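PDB 3S5W: L-ornithine 5-monooxygenase, which uses FAD, NADPH and oxygen to hydroxylate the side-chain nitrogen of L-ornithine, the first step toward hydroxamate siderophores such as pyoverdin. Local coordinates for residues G235-A240 with T310-R315; E241-L246 with V253-I258; N302-V307 with S425-S430. All coordinates share one frame; numbering follows the deposited sequence.

Interaction 1 (G235-A240 with T310-R315). With NAP (NADP nicotinamide-adenine-dinucleotide phosphate), chain F.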
loop_
_atom_site.group_PDB
_atom_site.type_symbol
_atom_site.label_atom_id
_atom_site.label_comp_id
_atom_site.label_asym_id
_atom_site.label_seq_id
_atom_site.Cartn_x
_atom_site.Cartn_y
_atom_site.Cartn_z
ATOM N N GLY A 235 -13.298 9.686 2.961
ATOM C CA GLY A 235 -13.678 10.447 1.767
ATOM C C GLY A 235 -12.621 10.399 0.689
ATOM O O GLY A 235 -12.622 11.251 -0.180
ATOM N N GLY A 236 -11.741 9.388 0.743
ATOM C CA GLY A 236 -10.692 9.231 -0.237
ATOM C C GLY A 236 -11.096 8.189 -1.254
ATOM O O GLY A 236 -12.250 7.766 -1.314
ATOM N N GLN A 237 -10.121 7.765 -2.033
ATOM C CA GLN A 237 -10.356 6.840 -3.149
ATOM C C GLN A 237 -10.982 5.545 -2.656
ATOM O O GLN A 237 -11.918 5.045 -3.285
ATOM C CB GLN A 237 -9.023 6.561 -3.873
ATOM C CG GLN A 237 -9.104 5.648 -5.115
ATOM C CD GLN A 237 -9.803 6.319 -6.268
ATOM O OE1 GLN A 237 -9.846 7.547 -6.344
ATOM N NE2 GLN A 237 -10.341 5.525 -7.190
ATOM N N SER A 238 -10.504 5.022 -1.521
ATOM C CA SER A 238 -11.029 3.746 -1.019
ATOM C C SER A 238 -12.477 3.870 -0.613
ATOM O O SER A 238 -13.277 2.999 -0.949
ATOM C CB SER A 238 -10.201 3.163 0.129
ATOM O OG SER A 238 -8.928 2.843 -0.329
ATOM N N ALA A 239 -12.821 4.960 0.095
ATOM C CA ALA A 239 -14.240 5.221 0.461
ATOM C C ALA A 239 -15.128 5.315 -0.794
ATOM O O ALA A 239 -16.197 4.730 -0.848
ATOM C CB ALA A 239 -14.361 6.496 1.255
ATOM N N ALA A 240 -14.659 6.053 -1.794
ATOM C CA ALA A 240 -15.379 6.216 -3.065
ATOM C C ALA A 240 -15.560 4.866 -3.781
ATOM O O ALA A 240 -16.631 4.601 -4.327
ATOM C CB ALA A 240 -14.639 7.179 -3.984
ATOM N N THR A 310 -11.183 12.098 -10.529
ATOM C CA THR A 310 -12.256 12.984 -10.998
ATOM C C THR A 310 -13.487 12.247 -11.537
ATOM O O THR A 310 -14.602 12.606 -11.192
ATOM C CB THR A 310 -11.733 14.020 -12.033
ATOM O OG1 THR A 310 -10.808 14.878 -11.369
ATOM C CG2 THR A 310 -12.863 14.915 -12.537
ATOM N N ASP A 311 -13.278 11.214 -12.369
ATOM C CA ASP A 311 -14.416 10.518 -12.990
ATOM C C ASP A 311 -15.264 9.801 -11.969
ATOM O O ASP A 311 -16.474 9.716 -12.109
ATOM C CB ASP A 311 -13.971 9.571 -14.102
ATOM C CG ASP A 311 -13.377 10.337 -15.313
ATOM O OD1 ASP A 311 -13.714 11.531 -15.539
ATOM O OD2 ASP A 311 -12.562 9.739 -16.038
ATOM N N LEU A 312 -14.607 9.288 -10.930
ATOM C CA LEU A 312 -15.315 8.612 -9.859
ATOM C C LEU A 312 -16.108 9.626 -9.000
ATOM O O LEU A 312 -17.234 9.359 -8.580
ATOM C CB LEU A 312 -14.292 7.764 -9.036
ATOM C CG LEU A 312 -14.810 6.897 -7.880
ATOM C CD1 LEU A 312 -15.991 6.059 -8.299
ATOM C CD2 LEU A 312 -13.705 5.996 -7.309
ATOM N N ILE A 313 -15.546 10.817 -8.766
ATOM C CA ILE A 313 -16.356 11.887 -8.114
ATOM C C ILE A 313 -17.640 12.173 -8.928
ATOM O O ILE A 313 -18.751 12.253 -8.385
ATOM C CB ILE A 313 -15.557 13.189 -7.933
ATOM C CG1 ILE A 313 -14.324 12.928 -7.043
ATOM C CG2 ILE A 313 -16.464 14.280 -7.388
ATOM C CD1 ILE A 313 -13.486 14.183 -6.684
ATOM N N GLU A 314 -17.479 12.313 -10.238
ATOM C CA GLU A 314 -18.643 12.620 -11.112
ATOM C C GLU A 314 -19.688 11.498 -11.021
ATOM O O GLU A 314 -20.901 11.747 -10.956
ATOM C CB GLU A 314 -18.167 12.803 -12.569
ATOM C CG GLU A 314 -17.570 14.200 -12.828
ATOM C CD GLU A 314 -16.760 14.292 -14.154
ATOM O OE1 GLU A 314 -15.954 15.244 -14.281
ATOM O OE2 GLU A 314 -16.919 13.417 -15.053
ATOM N N ARG A 315 -19.195 10.259 -10.996
ATOM C CA ARG A 315 -20.094 9.095 -10.877
ATOM C C ARG A 315 -20.872 9.133 -9.566
ATOM O O ARG A 315 -22.084 8.928 -9.551
ATOM C CB ARG A 315 -19.356 7.764 -10.937
ATOM C CG ARG A 315 -19.077 7.288 -12.341
ATOM C CD ARG A 315 -18.400 5.903 -12.317
ATOM N NE ARG A 315 -19.261 4.791 -11.897
ATOM C CZ ARG A 315 -18.861 3.512 -11.888
ATOM N NH1 ARG A 315 -17.629 3.206 -12.266
ATOM N NH2 ARG A 315 -19.681 2.534 -11.516
HETATM P PA NAP F . -6.330 8.266 2.303
HETATM O O1A NAP F . -6.163 9.057 1.078
HETATM O O2A NAP F . -5.302 8.480 3.303
HETATM O O5B NAP F . -7.822 8.501 2.787
HETATM C C5B NAP F . -8.069 8.342 4.135
HETATM C C4B NAP F . -9.486 8.848 4.307
HETATM O O4B NAP F . -9.818 8.462 5.610
HETATM C C3B NAP F . -9.540 10.380 4.228
HETATM O O3B NAP F . -10.838 10.691 3.738
HETATM C C2B NAP F . -9.423 10.735 5.721
HETATM O O2B NAP F . -10.112 11.914 6.024
HETATM C C1B NAP F . -10.176 9.565 6.400
HETATM N N9A NAP F . -9.726 9.431 7.795
HETATM C C8A NAP F . -8.457 9.118 8.233
HETATM N N7A NAP F . -8.442 9.107 9.585
HETATM C C5A NAP F . -9.674 9.435 10.008
HETATM C C6A NAP F . -10.213 9.600 11.285
HETATM N N6A NAP F . -9.451 9.445 12.362
HETATM N N1A NAP F . -11.525 9.950 11.401
HETATM C C2A NAP F . -12.334 10.135 10.313
HETATM N N3A NAP F . -11.806 9.975 9.038
HETATM C C4A NAP F . -10.496 9.649 8.899
HETATM O O3 NAP F . -6.483 6.693 1.971
HETATM P PN NAP F . -7.159 5.852 0.742
HETATM O O1N NAP F . -7.074 4.414 1.164
HETATM O O2N NAP F . -8.502 6.381 0.337
HETATM O O5D NAP F . -6.019 6.172 -0.349
HETATM C C5D NAP F . -6.131 6.556 -1.702
HETATM C C4D NAP F . -4.892 5.875 -2.273
HETATM O O4D NAP F . -4.980 5.436 -3.602
HETATM C C3D NAP F . -3.585 6.651 -2.274
HETATM O O3D NAP F . -3.179 7.005 -0.974
HETATM C C2D NAP F . -2.697 5.630 -3.003
HETATM O O2D NAP F . -1.981 4.707 -2.191
HETATM C C1D NAP F . -3.706 4.858 -3.863
HETATM P P2B NAP F . -9.387 13.345 6.257
HETATM O O1X NAP F . -10.479 14.109 6.995
HETATM O O2X NAP F . -9.098 13.827 4.849
HETATM O O3X NAP F . -8.113 13.130 7.035
#
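Segment 235-240, whose Gln-237 and Ala-240 touch Leu-312, makes its shortest polar bond to the cofactor: Gly-235 N donates to NAP O3B, a ribose oxygen, at 2.8 Å. A further bond holds the pyrophosphate, where Ser-238 N points almost straight at NAP O2N (3.1 Å, N-H...O angle 169°). In one of its two conformers the hydroxyl of Ser-238 also reaches this phosphate, through NAP O1N. Gly-236, at the N-cap, has no side chain to hold the phosphate off the turn. This is the glycine-rich turn of a Rossmann-type dinucleotide site, in which the start of a helix faces the pyrophosphate; the helix dipole would be expected to ease the negative charge there.

Behind that turn the two helices meet by packing, without a hydrogen bond between the segments. Leu-312 sends its CD2 branch toward two neighbours, 3.7 Å from Ala-240 CB and 3.4 Å from Gln-237 NE2, the latter a packing contact with the amide nitrogen, not a hydrogen bond. Gln-237 arrives with CG anti to its backbone N (chi1 -178°) and a bend at chi2 that turns the amide toward Leu-312. Both ends of that amide are bonded, OE1 to Asp-309 N and NE2 to Glu-241 OE2, which fixes its rotation.

Leu-312 also rests on Glu-241 and Ile-244, and Arg-315 forms a salt bridge with Asp-248, so that helix 310-326 packs against helix 237-249, the helix that follows strand 228-233 of the parallel sheet.

Interaction 2 (E241-L246 with V253-I258)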
loop_
_atom_site.group_PDB
_atom_site.type_symbol
_atom_site.label_atom_id
_atom_site.label_comp_id
_atom_site.label_asym_id
_atom_site.label_seq_id
_atom_site.Cartn_x
_atom_site.Cartn_y
_atom_site.Cartn_z
ATOM N N GLU A 241 -14.523 4.045 -3.788
ATOM C CA GLU A 241 -14.643 2.714 -4.451
ATOM C C GLU A 241 -15.603 1.810 -3.696
ATOM O O GLU A 241 -16.423 1.136 -4.302
ATOM C CB GLU A 241 -13.267 2.064 -4.600
ATOM C CG GLU A 241 -12.459 2.779 -5.712
ATOM C CD GLU A 241 -11.106 2.147 -6.030
ATOM O OE1 GLU A 241 -10.680 1.188 -5.321
ATOM O OE2 GLU A 241 -10.468 2.602 -7.022
ATOM N N ALA A 242 -15.492 1.795 -2.366
ATOM C CA ALA A 242 -16.447 1.057 -1.527
ATOM C C ALA A 242 -17.878 1.508 -1.778
ATOM O O ALA A 242 -18.798 0.683 -1.977
ATOM C CB ALA A 242 -16.092 1.230 -0.035
ATOM N N PHE A 243 -18.099 2.825 -1.786
ATOM C CA PHE A 243 -19.431 3.308 -2.066
ATOM C C PHE A 243 -19.987 2.846 -3.411
ATOM O O PHE A 243 -21.140 2.459 -3.505
ATOM C CB PHE A 243 -19.486 4.840 -2.036
ATOM C CG PHE A 243 -20.853 5.387 -2.318
ATOM C CD1 PHE A 243 -21.832 5.399 -1.310
ATOM C CD2 PHE A 243 -21.169 5.905 -3.585
ATOM C CE1 PHE A 243 -23.122 5.903 -1.574
ATOM C CE2 PHE A 243 -22.443 6.413 -3.870
ATOM C CZ PHE A 243 -23.430 6.416 -2.838
ATOM N N ILE A 244 -19.188 2.953 -4.460
ATOM C CA ILE A 244 -19.686 2.643 -5.800
ATOM C C ILE A 244 -19.947 1.117 -5.897
ATOM O O ILE A 244 -20.955 0.666 -6.509
ATOM C CB ILE A 244 -18.668 3.159 -6.862
ATOM C CG1 ILE A 244 -18.884 4.660 -7.096
ATOM C CG2 ILE A 244 -18.732 2.353 -8.171
ATOM C CD1 ILE A 244 -20.335 5.067 -7.606
ATOM N N ASP A 245 -19.062 0.324 -5.298
ATOM C CA ASP A 245 -19.332 -1.109 -5.267
ATOM C C ASP A 245 -20.654 -1.471 -4.558
ATOM O O ASP A 245 -21.441 -2.270 -5.071
ATOM C CB ASP A 245 -18.195 -1.893 -4.639
ATOM C CG ASP A 245 -18.261 -3.360 -5.013
ATOM O OD1 ASP A 245 -18.188 -3.655 -6.223
ATOM O OD2 ASP A 245 -18.368 -4.197 -4.110
ATOM N N LEU A 246 -20.901 -0.898 -3.372
ATOM C CA LEU A 246 -22.190 -1.111 -2.704
ATOM C C LEU A 246 -23.338 -0.673 -3.602
ATOM O O LEU A 246 -24.334 -1.425 -3.775
ATOM C CB LEU A 246 -22.269 -0.426 -1.328
ATOM C CG LEU A 246 -21.256 -1.009 -0.319
ATOM C CD1 LEU A 246 -21.242 -0.170 0.951
ATOM C CD2 LEU A 246 -21.610 -2.454 0.008
ATOM N N VAL A 253 -28.451 -2.729 -0.133
ATOM C CA VAL A 253 -27.671 -1.928 0.821
ATOM C C VAL A 253 -27.969 -0.442 0.641
ATOM O O VAL A 253 -27.916 0.071 -0.485
ATOM C CB VAL A 253 -26.156 -2.167 0.677
ATOM C CG1 VAL A 253 -25.350 -1.144 1.513
ATOM C CG2 VAL A 253 -25.795 -3.566 1.123
ATOM N N GLN A 254 -28.299 0.221 1.751
ATOM C CA GLN A 254 -28.321 1.684 1.856
ATOM C C GLN A 254 -27.001 2.147 2.460
ATOM O O GLN A 254 -26.685 1.806 3.627
ATOM C CB GLN A 254 -29.457 2.125 2.776
ATOM C CG GLN A 254 -30.861 1.869 2.237
ATOM C CD GLN A 254 -31.878 2.482 3.182
ATOM O OE1 GLN A 254 -32.304 1.831 4.115
ATOM N NE2 GLN A 254 -32.190 3.772 2.992
ATOM N N ALA A 255 -26.197 2.859 1.664
ATOM C CA ALA A 255 -24.858 3.280 2.085
ATOM C C ALA A 255 -24.815 4.770 2.482
ATOM O O ALA A 255 -25.418 5.624 1.802
ATOM C CB ALA A 255 -23.812 2.988 0.967
ATOM N N ASP A 256 -24.121 5.066 3.586
ATOM C CA ASP A 256 -23.861 6.445 4.028
ATOM C C ASP A 256 -22.361 6.685 3.960
ATOM O O ASP A 256 -21.594 5.989 4.633
ATOM C CB ASP A 256 -24.304 6.675 5.484
ATOM C CG ASP A 256 -25.816 6.651 5.682
ATOM O OD1 ASP A 256 -26.572 6.225 4.767
ATOM O OD2 ASP A 256 -26.251 7.080 6.785
ATOM N N MET A 257 -21.924 7.660 3.175
ATOM C CA MET A 257 -20.523 8.053 3.217
ATOM C C MET A 257 -20.423 9.074 4.321
ATOM O O MET A 257 -21.065 10.143 4.272
ATOM C CB MET A 257 -20.037 8.688 1.922
ATOM C CG MET A 257 -20.144 7.793 0.739
ATOM S SD MET A 257 -19.306 8.466 -0.733
ATOM C CE MET A 257 -17.582 8.337 -0.269
ATOM N N ILE A 258 -19.612 8.748 5.314
ATOM C CA ILE A 258 -19.461 9.618 6.471
ATOM C C ILE A 258 -18.047 10.166 6.464
ATOM O O ILE A 258 -17.095 9.451 6.769
ATOM C CB ILE A 258 -19.803 8.885 7.806
ATOM C CG1 ILE A 258 -21.231 8.305 7.744
ATOM C CG2 ILE A 258 -19.577 9.839 9.029
ATOM C CD1 ILE A 258 -21.629 7.428 8.937
#
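Phe-243 and Met-257 meet in a Met-aromatic contact, one helix side chain against one strand side chain. In the phenylalanine, chi1 of -180° swings the ring out opposite the backbone N, from helix segment 241-246 toward the strand. Met-257 reaches back from the strand, its chain lying roughly perpendicular to the phenylalanine side chain. Extended through chi2, it bends at chi3 (70°), and its sulfur lies obliquely above the ring, with SD 4.2 Å from the centroid of the Phe-243 ring and 29° off the normal. The sulfur sits nearer the CB end of the ring than its far rim, and the methylene before it presses on one ortho carbon: Met-257 CG is 3.6 Å from Phe-243 CD1.

The two segments belong to successive elements of a beta-alpha-beta crossover in the parallel, Rossmann-type sheet that carries NADP. Segment 241-246 of helix 237-249 runs nearly antiparallel to strand 253-258 (162°), with 9.0 Å between the axes. In Val-253, Ala-255 and Met-257, alternate residues of the strand, CB points toward the helix.

Ala-255 forms the low middle of this surface. Its CB lies 3.9 Å from Phe-243 CD1, approaching the ring obliquely, and Leu-246 CD1 meets the same methyl at 4.1 Å. One turn after Phe-243, Leu-246 divides its branches: chi1 near -64° and an extended chi2 set CD1 toward the alanine and CD2 toward Val-253 CG1, at 4.2 Å. The phenylalanine ring has further aromatic neighbours in His-331, which it meets edge-to-face, and Phe-320 of helix 310-326. The CB of Asp-256 turns away from the helix; its OD2 forms a salt bridge with Arg-334 and a hydrogen bond with Tyr-366.

Interaction 3 (N302-V307 with S425-S430). With FAD (flavin-adenine dinucleotide), chain C; ONH (N~5~-hydroxy-L-ornithine), chain E.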
loop_
_atom_site.group_PDB
_atom_site.type_symbol
_atom_site.label_atom_id
_atom_site.label_comp_id
_atom_site.label_asym_id
_atom_site.label_seq_id
_atom_site.Cartn_x
_atom_site.Cartn_y
_atom_site.Cartn_z
ATOM N N ASN A 302 -2.542 16.703 -2.002
ATOM C CA ASN A 302 -3.707 16.336 -2.802
ATOM C C ASN A 302 -3.416 15.600 -4.124
ATOM O O ASN A 302 -4.322 15.362 -4.925
ATOM C CB ASN A 302 -4.613 17.570 -3.039
ATOM C CG ASN A 302 -4.106 18.460 -4.129
ATOM O OD1 ASN A 302 -2.894 18.554 -4.362
ATOM N ND2 ASN A 302 -5.039 19.126 -4.842
ATOM N N THR A 303 -2.160 15.274 -4.364
ATOM C CA THR A 303 -1.799 14.364 -5.481
ATOM C C THR A 303 -1.995 12.913 -5.036
ATOM O O THR A 303 -2.031 12.004 -5.851
ATOM C CB THR A 303 -0.325 14.506 -5.855
ATOM O OG1 THR A 303 0.473 14.200 -4.702
ATOM C CG2 THR A 303 -0.029 15.931 -6.330
ATOM N N ASN A 304 -2.142 12.698 -3.728
ATOM C CA ASN A 304 -2.166 11.322 -3.236
ATOM C C ASN A 304 -3.071 10.981 -2.059
ATOM O O ASN A 304 -3.444 9.825 -1.911
ATOM C CB ASN A 304 -0.740 10.848 -2.920
ATOM C CG ASN A 304 -0.653 9.311 -2.764
ATOM O OD1 ASN A 304 -0.970 8.573 -3.698
ATOM N ND2 ASN A 304 -0.265 8.833 -1.564
ATOM N N TYR A 305 -3.390 11.940 -1.197
ATOM C CA TYR A 305 -4.116 11.633 0.033
ATOM C C TYR A 305 -5.425 12.398 0.105
ATOM O O TYR A 305 -5.462 13.587 -0.291
ATOM C CB TYR A 305 -3.259 12.011 1.258
ATOM C CG TYR A 305 -1.998 11.195 1.381
ATOM C CD1 TYR A 305 -2.064 9.863 1.812
ATOM C CD2 TYR A 305 -0.737 11.754 1.101
ATOM C CE1 TYR A 305 -0.927 9.093 1.939
ATOM C CE2 TYR A 305 0.435 10.986 1.221
ATOM C CZ TYR A 305 0.322 9.648 1.649
ATOM O OH TYR A 305 1.433 8.844 1.786
ATOM N N SER A 306 -6.473 11.716 0.605
ATOM C CA SER A 306 -7.827 12.273 0.791
ATOM C C SER A 306 -8.416 12.819 -0.515
ATOM O O SER A 306 -9.115 13.862 -0.524
ATOM C CB SER A 306 -7.831 13.389 1.856
ATOM O OG SER A 306 -7.311 12.915 3.090
ATOM N N VAL A 307 -8.139 12.121 -1.612
ATOM C CA VAL A 307 -8.614 12.580 -2.914
ATOM C C VAL A 307 -9.111 11.357 -3.696
ATOM O O VAL A 307 -8.758 10.203 -3.385
ATOM C CB VAL A 307 -7.525 13.304 -3.724
ATOM C CG1 VAL A 307 -7.237 14.743 -3.166
ATOM C CG2 VAL A 307 -6.215 12.457 -3.847
ATOM N N SER A 425 6.385 9.755 -3.994
ATOM C CA SER A 425 6.489 8.498 -4.711
ATOM C C SER A 425 6.753 7.321 -3.749
ATOM O O SER A 425 6.658 6.152 -4.138
ATOM C CB SER A 425 7.638 8.550 -5.725
ATOM O OG SER A 425 7.297 9.390 -6.792
ATOM N N ASP A 426 7.116 7.641 -2.505
ATOM C CA ASP A 426 7.732 6.604 -1.642
ATOM C C ASP A 426 6.839 5.392 -1.402
ATOM O O ASP A 426 7.310 4.263 -1.467
ATOM C CB ASP A 426 8.224 7.197 -0.323
ATOM C CG ASP A 426 9.197 6.246 0.414
ATOM O OD1 ASP A 426 10.364 6.159 -0.006
ATOM O OD2 ASP A 426 8.759 5.579 1.369
ATOM N N THR A 427 5.560 5.615 -1.111
ATOM C CA THR A 427 4.620 4.512 -0.839
ATOM C C THR A 427 3.905 3.961 -2.080
ATOM O O THR A 427 2.987 3.147 -1.942
ATOM C CB THR A 427 3.518 4.954 0.142
ATOM O OG1 THR A 427 2.675 5.929 -0.490
ATOM C CG2 THR A 427 4.151 5.523 1.434
ATOM N N LEU A 428 4.305 4.410 -3.271
ATOM C CA LEU A 428 3.528 4.100 -4.498
ATOM C C LEU A 428 4.315 3.194 -5.429
ATOM O O LEU A 428 5.402 2.718 -5.078
ATOM C CB LEU A 428 3.153 5.408 -5.225
ATOM C CG LEU A 428 2.361 6.448 -4.430
ATOM C CD1 LEU A 428 2.128 7.692 -5.290
ATOM C CD2 LEU A 428 1.025 5.893 -3.946
ATOM N N LEU A 429 3.768 2.944 -6.621
ATOM C CA LEU A 429 4.532 2.242 -7.678
ATOM C C LEU A 429 5.486 3.170 -8.438
ATOM O O LEU A 429 6.327 2.697 -9.206
ATOM C CB LEU A 429 3.554 1.605 -8.692
ATOM C CG LEU A 429 2.604 0.579 -8.129
ATOM C CD1 LEU A 429 1.464 0.305 -9.114
ATOM C CD2 LEU A 429 3.375 -0.740 -7.775
ATOM N N SER A 430 5.360 4.489 -8.209
ATOM C CA SER A 430 5.961 5.530 -9.055
ATOM C C SER A 430 7.444 5.424 -9.455
ATOM O O SER A 430 7.816 5.668 -10.612
ATOM C CB SER A 430 5.661 6.947 -8.464
ATOM O OG SER A 430 4.274 7.085 -8.155
HETATM P PA FAD C . 2.825 -4.084 -0.396
HETATM O O1A FAD C . 1.880 -3.644 0.657
HETATM O O2A FAD C . 2.233 -4.180 -1.813
HETATM O O5B FAD C . 3.428 -5.545 -0.017
HETATM C C5B FAD C . 3.845 -5.796 1.304
HETATM C C4B FAD C . 3.930 -7.310 1.396
HETATM O O4B FAD C . 4.470 -7.623 2.652
HETATM C C3B FAD C . 2.538 -7.934 1.354
HETATM O O3B FAD C . 2.456 -8.851 0.281
HETATM C C2B FAD C . 2.383 -8.622 2.716
HETATM O O2B FAD C . 1.795 -9.913 2.606
HETATM C C1B FAD C . 3.808 -8.774 3.153
HETATM N N9A FAD C . 4.039 -8.731 4.594
HETATM C C8A FAD C . 3.621 -7.765 5.505
HETATM N N7A FAD C . 4.140 -8.099 6.724
HETATM C C5A FAD C . 4.885 -9.228 6.573
HETATM C C6A FAD C . 5.626 -9.989 7.476
HETATM N N6A FAD C . 5.898 -9.518 8.704
HETATM N N1A FAD C . 6.281 -11.123 7.001
HETATM C C2A FAD C . 6.235 -11.504 5.675
HETATM N N3A FAD C . 5.498 -10.746 4.772
HETATM C C4A FAD C . 4.837 -9.629 5.229
HETATM N N1 FAD C . 0.056 2.637 -5.784
HETATM C C2 FAD C . 0.105 3.100 -7.093
HETATM O O2 FAD C . 1.131 3.589 -7.535
HETATM N N3 FAD C . -1.002 3.017 -7.911
HETATM C C4 FAD C . -2.178 2.464 -7.467
HETATM O O4 FAD C . -3.135 2.369 -8.254
HETATM C C4X FAD C . -2.242 2.007 -6.137
HETATM N N5 FAD C . -3.421 1.460 -5.649
HETATM C C5X FAD C . -3.487 1.022 -4.337
HETATM C C6 FAD C . -4.686 0.473 -3.858
HETATM C C7 FAD C . -4.784 0.025 -2.547
HETATM C C7M FAD C . -6.107 -0.543 -2.100
HETATM C C8 FAD C . -3.687 0.152 -1.703
HETATM C C8M FAD C . -3.720 -0.314 -0.276
HETATM C C9 FAD C . -2.493 0.693 -2.167
HETATM C C9A FAD C . -2.368 1.120 -3.496
HETATM N N10 FAD C . -1.176 1.670 -3.982
HETATM C C10 FAD C . -1.128 2.127 -5.295
HETATM C "C1'" FAD C . 0.032 1.856 -3.117
HETATM C "C2'" FAD C . 0.778 0.551 -2.772
HETATM O "O2'" FAD C . 1.409 0.841 -1.520
HETATM C "C3'" FAD C . 1.824 0.259 -3.837
HETATM O "O3'" FAD C . 1.237 0.139 -5.148
HETATM C "C4'" FAD C . 2.574 -1.067 -3.556
HETATM O "O4'" FAD C . 1.626 -2.092 -3.281
HETATM C "C5'" FAD C . 3.665 -0.973 -2.457
HETATM O "O5'" FAD C . 4.476 -2.127 -2.577
HETATM P P FAD C . 5.249 -2.798 -1.324
HETATM O O1P FAD C . 5.841 -4.076 -1.865
HETATM O O2P FAD C . 6.188 -1.755 -0.781
HETATM O O3P FAD C . 4.079 -3.102 -0.284
HETATM C C ONH E . 2.193 9.144 -10.583
HETATM N N ONH E . 0.186 10.485 -10.092
HETATM O O ONH E . 1.929 9.420 -11.791
HETATM C CA ONH E . 1.180 9.531 -9.544
HETATM C CB ONH E . 0.534 8.269 -8.958
HETATM C CD ONH E . -1.046 7.432 -7.264
HETATM N NE ONH E . -1.924 7.889 -6.219
HETATM C CG ONH E . -0.409 8.677 -7.839
HETATM O OZ ONH E . -2.933 7.039 -5.826
HETATM O OXT ONH E . 3.250 8.570 -10.193
#
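The active site of this flavin monooxygenase, occupied by the product N5-hydroxyornithine, lies where Asn-304 meets Leu-428. Asn-304 OD1 accepts a hydrogen bond from the hydroxylated nitrogen, ONH NE, at 2.8 Å. The same oxygen is backed by the leucine, with Leu-428 CD2 3.4 Å from Asn-304 OD1; the two side chains run antiparallel alongside each other. A chi1 of -165° carries the Asn-304 amide to this spot, while its ND2 lies 3.3 Å above the plane of the Tyr-305 ring, displaced from the ring centre, so that the amide touches both the ring and the leucine. The backbone carbonyl of Asn-304 accepts a hydrogen bond from the NADP ribose, so one residue bonds to both the product and NADP.

Tyr-305 and Thr-427 point their side chains at each other, but Tyr-305 OH stops 3.9 Å from Thr-427 OG1; the phenol is instead hydrogen-bonded to Gln-419.

Segment 425-430 holds the flavin and the carboxylate end of the product. A type I beta turn from Ser-425 to Leu-428 presents Thr-427 O to the ribityl hydroxyl FAD O2' at 2.8 Å, and Leu-429 N donates to the flavin carbonyl FAD O2 (2.9 Å, N-H...O angle 166°). Leu-428 touches both flavin and product, CB near FAD O2 and CD1 against the product's aliphatic chain. At the far end of the product, Ser-430 OG donates to the carboxylate oxygen ONH OXT at 2.7 Å; Lys-89 and Asn-274 also bond to the hydroxyornithine.

Both segments are irregular: 302-307 lies in the loop between helices 290-299 and 310-326, and the other segment in the loop between helices 419-422 and 432-447.

From the N terminus, the chain first enters interaction 1 at 235-240 and passes without a break, along the same helix, into interaction 2 at 241-246. Interaction 2 closes first, a short loop ending at strand 253-258, and is therefore nested inside interaction 1. Before interaction 1 closes at 310-315, interaction 3 has opened at 302-307; it closes only at 425-430, so the two cross, whereas interactions 2 and 3 follow in series. Gln-237 CB packs on Val-307 O where interactions 1 and 3 touch. Together they join the NADP-binding parallel sheet and its helices to the loops that hold flavin and product.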